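PDB 2HHG: rhodanese-like domain-containing protein, which is of unknown function but, as a rhodanese-like protein, may act as a sulfurtransferase that moves sulfur from thiosulfate to cyanide. Local coordinates for residues 33-46 and 55-67. Numbering follows the deposited sequence.
Sequences HKSGASDVVIVDIR and GKIPGSFSCTRGM
A parallel strand pair, 40-44 beside the edge strand 61-62, forms the backbone of this contact, as the bridges Val43-Phe61 and Asp44-Ser62 establish. Phe61 is bonded twice to strand 40-44, straddling Val43: its N donates to Ile42 O (2.8 Å, 170° at the hydrogen), and its O accepts from Asp44 N. Cys63 N continues the ladder to Asp44 O at 3.0 Å, and Arg65 N reaches Ile45 O beyond the strand ends. One water extends the pairing at the start, accepting from Ile42 N and donating to Gly59 O; another joins Asp44 O, Arg46 O and Ser62 OG.

Helix 48-54 connects the strands, making a beta-alpha-beta crossover within the rhodanese-like domain, and Arg46, just before this helix, bonds to Gly55, just after it. The Arg46 guanidinium also forms a side-on salt bridge with Asp44, NE bonding OD1 and NH2 bonding OD2 (2.7 Å), both on the syn side of the carboxylate. OD1 also accepts from Arg46 N on its anti side, closing an Asx turn, so three N-H groups of one residue fix the carboxylate's rotation. The bend at chi3 brings the same guanidinium to Gly55: NH2 donates in the carbonyl plane to a lone pair of Gly55 O (2.8 Å), with a weak second bond from NH1. Phe121 adds a cation-pi contact to Arg46.

At the other end His33 NE2 donates to Pro58 O at 2.8 Å, the acceptor lying 1° out of the imidazole plane. The ring's CD2 comes within 3.5 Å of Ile57 CG2, since chi1 (-174°) turns CG away from the backbone N. Pro58 belongs to a type II turn, 57-60, where Ile57 O receives both Ser60 N and Ser60 OG; a third water links that hydroxyl to Asp44 OD2.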
# COMPACT_ATOMS: atom_id res chain seq x y z
N HIS A 33 13.81 2.54 3.85
CA HIS A 33 13.71 1.64 4.99
C HIS A 33 15.03 1.56 5.76
O HIS A 33 15.05 1.64 6.98
CB HIS A 33 13.28 0.26 4.51
CG HIS A 33 13.00 -0.70 5.62
ND1 HIS A 33 13.98 -1.47 6.20
CD2 HIS A 33 11.85 -1.01 6.25
CE1 HIS A 33 13.44 -2.22 7.14
NE2 HIS A 33 12.15 -1.97 7.19
N LYS A 34 16.14 1.41 5.03
CA LYS A 34 17.46 1.32 5.66
C LYS A 34 17.86 2.60 6.40
O LYS A 34 18.63 2.54 7.37
CB LYS A 34 18.52 0.93 4.64
CG LYS A 34 18.36 -0.49 4.14
CD LYS A 34 19.34 -0.78 3.03
CE LYS A 34 19.22 -2.21 2.54
NZ LYS A 34 20.12 -2.46 1.39
N SER A 35 17.33 3.74 5.97
CA SER A 35 17.63 5.02 6.60
C SER A 35 16.94 5.16 7.96
O SER A 35 17.25 6.08 8.72
CB SER A 35 17.25 6.19 5.68
OG SER A 35 15.85 6.39 5.66
N GLY A 36 16.00 4.25 8.25
CA GLY A 36 15.22 4.28 9.48
C GLY A 36 13.77 4.69 9.24
O GLY A 36 12.96 4.68 10.17
N ALA A 37 13.46 5.04 7.99
CA ALA A 37 12.12 5.46 7.57
C ALA A 37 11.48 6.50 8.51
O ALA A 37 10.32 6.36 8.92
CB ALA A 37 11.20 4.25 7.37
N SER A 38 12.26 7.53 8.86
CA SER A 38 11.78 8.60 9.72
C SER A 38 10.64 9.36 9.05
O SER A 38 10.70 9.70 7.87
CB SER A 38 12.92 9.56 10.09
OG SER A 38 13.85 8.94 10.95
N ASP A 39 9.58 9.60 9.83
CA ASP A 39 8.36 10.23 9.34
C ASP A 39 7.72 9.48 8.16
O ASP A 39 7.16 10.08 7.24
CB ASP A 39 8.59 11.71 8.99
CG ASP A 39 8.97 12.55 10.20
OD1 ASP A 39 8.41 12.33 11.29
OD2 ASP A 39 9.84 13.44 10.05
N VAL A 40 7.84 8.15 8.19
CA VAL A 40 7.22 7.27 7.20
C VAL A 40 6.53 6.13 7.94
O VAL A 40 7.06 5.62 8.93
CB VAL A 40 8.26 6.72 6.17
CG1 VAL A 40 7.66 5.63 5.28
CG2 VAL A 40 8.84 7.84 5.31
N VAL A 41 5.35 5.75 7.46
CA VAL A 41 4.68 4.53 7.90
C VAL A 41 4.53 3.66 6.66
O VAL A 41 3.92 4.07 5.66
CB VAL A 41 3.30 4.81 8.52
CG1 VAL A 41 2.60 3.51 8.90
CG2 VAL A 41 3.41 5.73 9.73
N ILE A 42 5.11 2.46 6.71
CA ILE A 42 4.99 1.50 5.63
C ILE A 42 3.84 0.57 5.97
O ILE A 42 3.84 -0.08 7.01
CB ILE A 42 6.31 0.72 5.40
CG1 ILE A 42 7.45 1.71 5.06
CG2 ILE A 42 6.15 -0.29 4.29
CD1 ILE A 42 8.84 1.08 4.94
N VAL A 43 2.84 0.54 5.09
CA VAL A 43 1.59 -0.16 5.32
C VAL A 43 1.47 -1.36 4.39
O VAL A 43 1.42 -1.21 3.18
CB VAL A 43 0.36 0.77 5.12
CG1 VAL A 43 -0.93 0.02 5.39
CG2 VAL A 43 0.48 2.01 6.01
N ASP A 44 1.44 -2.55 4.99
CA ASP A 44 1.27 -3.81 4.26
C ASP A 44 -0.22 -4.09 4.14
O ASP A 44 -0.89 -4.30 5.14
CB ASP A 44 1.94 -4.91 5.09
CG ASP A 44 2.05 -6.24 4.36
OD1 ASP A 44 1.31 -6.52 3.40
OD2 ASP A 44 2.90 -7.04 4.81
N ILE A 45 -0.73 -4.12 2.91
CA ILE A 45 -2.16 -4.29 2.70
C ILE A 45 -2.55 -5.71 2.27
O ILE A 45 -3.71 -5.97 1.93
CB ILE A 45 -2.73 -3.26 1.71
CG1 ILE A 45 -2.21 -3.51 0.29
CG2 ILE A 45 -2.43 -1.84 2.21
CD1 ILE A 45 -2.79 -2.60 -0.76
N ARG A 46 -1.59 -6.64 2.32
CA ARG A 46 -1.82 -8.02 1.90
C ARG A 46 -2.73 -8.80 2.85
O ARG A 46 -2.88 -8.46 4.02
CB ARG A 46 -0.50 -8.76 1.75
CG ARG A 46 0.35 -8.24 0.60
CD ARG A 46 1.69 -8.93 0.55
NE ARG A 46 2.45 -8.64 1.76
CZ ARG A 46 3.48 -9.35 2.20
NH1 ARG A 46 3.91 -10.41 1.52
NH2 ARG A 46 4.09 -8.99 3.32
N GLY A 55 6.61 -13.62 4.19
CA GLY A 55 7.23 -12.65 5.09
C GLY A 55 6.78 -11.23 4.78
O GLY A 55 5.86 -11.03 3.97
N LYS A 56 7.42 -10.26 5.41
CA LYS A 56 7.00 -8.86 5.33
C LYS A 56 8.18 -7.90 5.47
O LYS A 56 9.30 -8.28 5.84
CB LYS A 56 5.97 -8.57 6.43
CG LYS A 56 6.51 -8.69 7.85
CD LYS A 56 5.41 -8.45 8.85
CE LYS A 56 5.86 -8.81 10.25
NZ LYS A 56 4.80 -8.56 11.26
N ILE A 57 7.92 -6.63 5.18
CA ILE A 57 8.90 -5.58 5.40
C ILE A 57 8.96 -5.31 6.90
O ILE A 57 7.94 -5.07 7.53
CB ILE A 57 8.52 -4.32 4.60
CG1 ILE A 57 8.60 -4.62 3.10
CG2 ILE A 57 9.42 -3.16 4.97
CD1 ILE A 57 8.16 -3.48 2.19
N PRO A 58 10.17 -5.39 7.50
CA PRO A 58 10.28 -5.18 8.94
C PRO A 58 9.70 -3.85 9.39
O PRO A 58 9.94 -2.82 8.76
CB PRO A 58 11.79 -5.25 9.19
CG PRO A 58 12.31 -6.09 8.08
CD PRO A 58 11.48 -5.71 6.90
N GLY A 59 8.93 -3.89 10.46
CA GLY A 59 8.38 -2.68 11.03
C GLY A 59 7.14 -2.16 10.32
O GLY A 59 6.60 -1.12 10.70
N SER A 60 6.68 -2.87 9.28
CA SER A 60 5.48 -2.45 8.56
C SER A 60 4.23 -2.63 9.42
O SER A 60 4.19 -3.47 10.32
CB SER A 60 5.34 -3.19 7.24
OG SER A 60 5.21 -4.58 7.45
N PHE A 61 3.21 -1.84 9.11
CA PHE A 61 1.93 -1.90 9.78
C PHE A 61 0.93 -2.62 8.88
O PHE A 61 0.75 -2.25 7.72
CB PHE A 61 1.44 -0.48 10.10
CG PHE A 61 0.12 -0.43 10.80
CD1 PHE A 61 0.03 -0.73 12.16
CD2 PHE A 61 -1.05 -0.09 10.11
CE1 PHE A 61 -1.21 -0.70 12.81
CE2 PHE A 61 -2.28 -0.05 10.77
CZ PHE A 61 -2.36 -0.36 12.11
N SER A 62 0.29 -3.67 9.40
CA SER A 62 -0.65 -4.45 8.61
C SER A 62 -2.05 -3.88 8.68
O SER A 62 -2.65 -3.80 9.75
CB SER A 62 -0.67 -5.92 9.08
OG SER A 62 -1.77 -6.64 8.51
N CYS A 63 -2.57 -3.50 7.52
CA CYS A 63 -3.97 -3.14 7.38
C CYS A 63 -4.42 -3.67 6.04
O CYS A 63 -3.98 -3.18 5.00
CB CYS A 63 -4.20 -1.63 7.44
SG CYS A 63 -5.95 -1.18 7.23
N THR A 64 -5.26 -4.69 6.05
CA THR A 64 -5.70 -5.28 4.78
C THR A 64 -6.42 -4.22 3.95
O THR A 64 -7.07 -3.31 4.48
CB THR A 64 -6.58 -6.52 4.96
OG1 THR A 64 -7.80 -6.16 5.63
CG2 THR A 64 -5.85 -7.61 5.76
N ARG A 65 -6.29 -4.32 2.63
CA ARG A 65 -6.83 -3.30 1.76
C ARG A 65 -8.33 -3.09 2.01
O ARG A 65 -8.81 -1.95 2.01
CB ARG A 65 -6.56 -3.61 0.29
CG ARG A 65 -7.20 -2.60 -0.64
CD ARG A 65 -6.76 -2.72 -2.11
NE ARG A 65 -7.63 -1.83 -2.89
CZ ARG A 65 -8.60 -2.22 -3.71
NH1 ARG A 65 -8.78 -3.50 -4.01
NH2 ARG A 65 -9.36 -1.30 -4.29
N GLY A 66 -9.05 -4.18 2.26
CA GLY A 66 -10.49 -4.11 2.43
C GLY A 66 -10.96 -3.40 3.69
O GLY A 66 -12.14 -3.07 3.80
N MSE A 67 -10.04 -3.17 4.63
CA MSE A 67 -10.33 -2.45 5.87
C MSE A 67 -9.84 -1.01 5.88
O MSE A 67 -10.11 -0.27 6.83
CB MSE A 67 -9.67 -3.17 7.04
CG MSE A 67 -10.32 -4.49 7.35
SE MSE A 67 -9.63 -5.28 8.93
CE MSE A 67 -10.49 -7.01 8.72
O HOH W 1 6.68 1.47 8.94
O HOH W 2 -2.28 -6.59 5.92
O HOH W 3 2.89 -6.66 7.65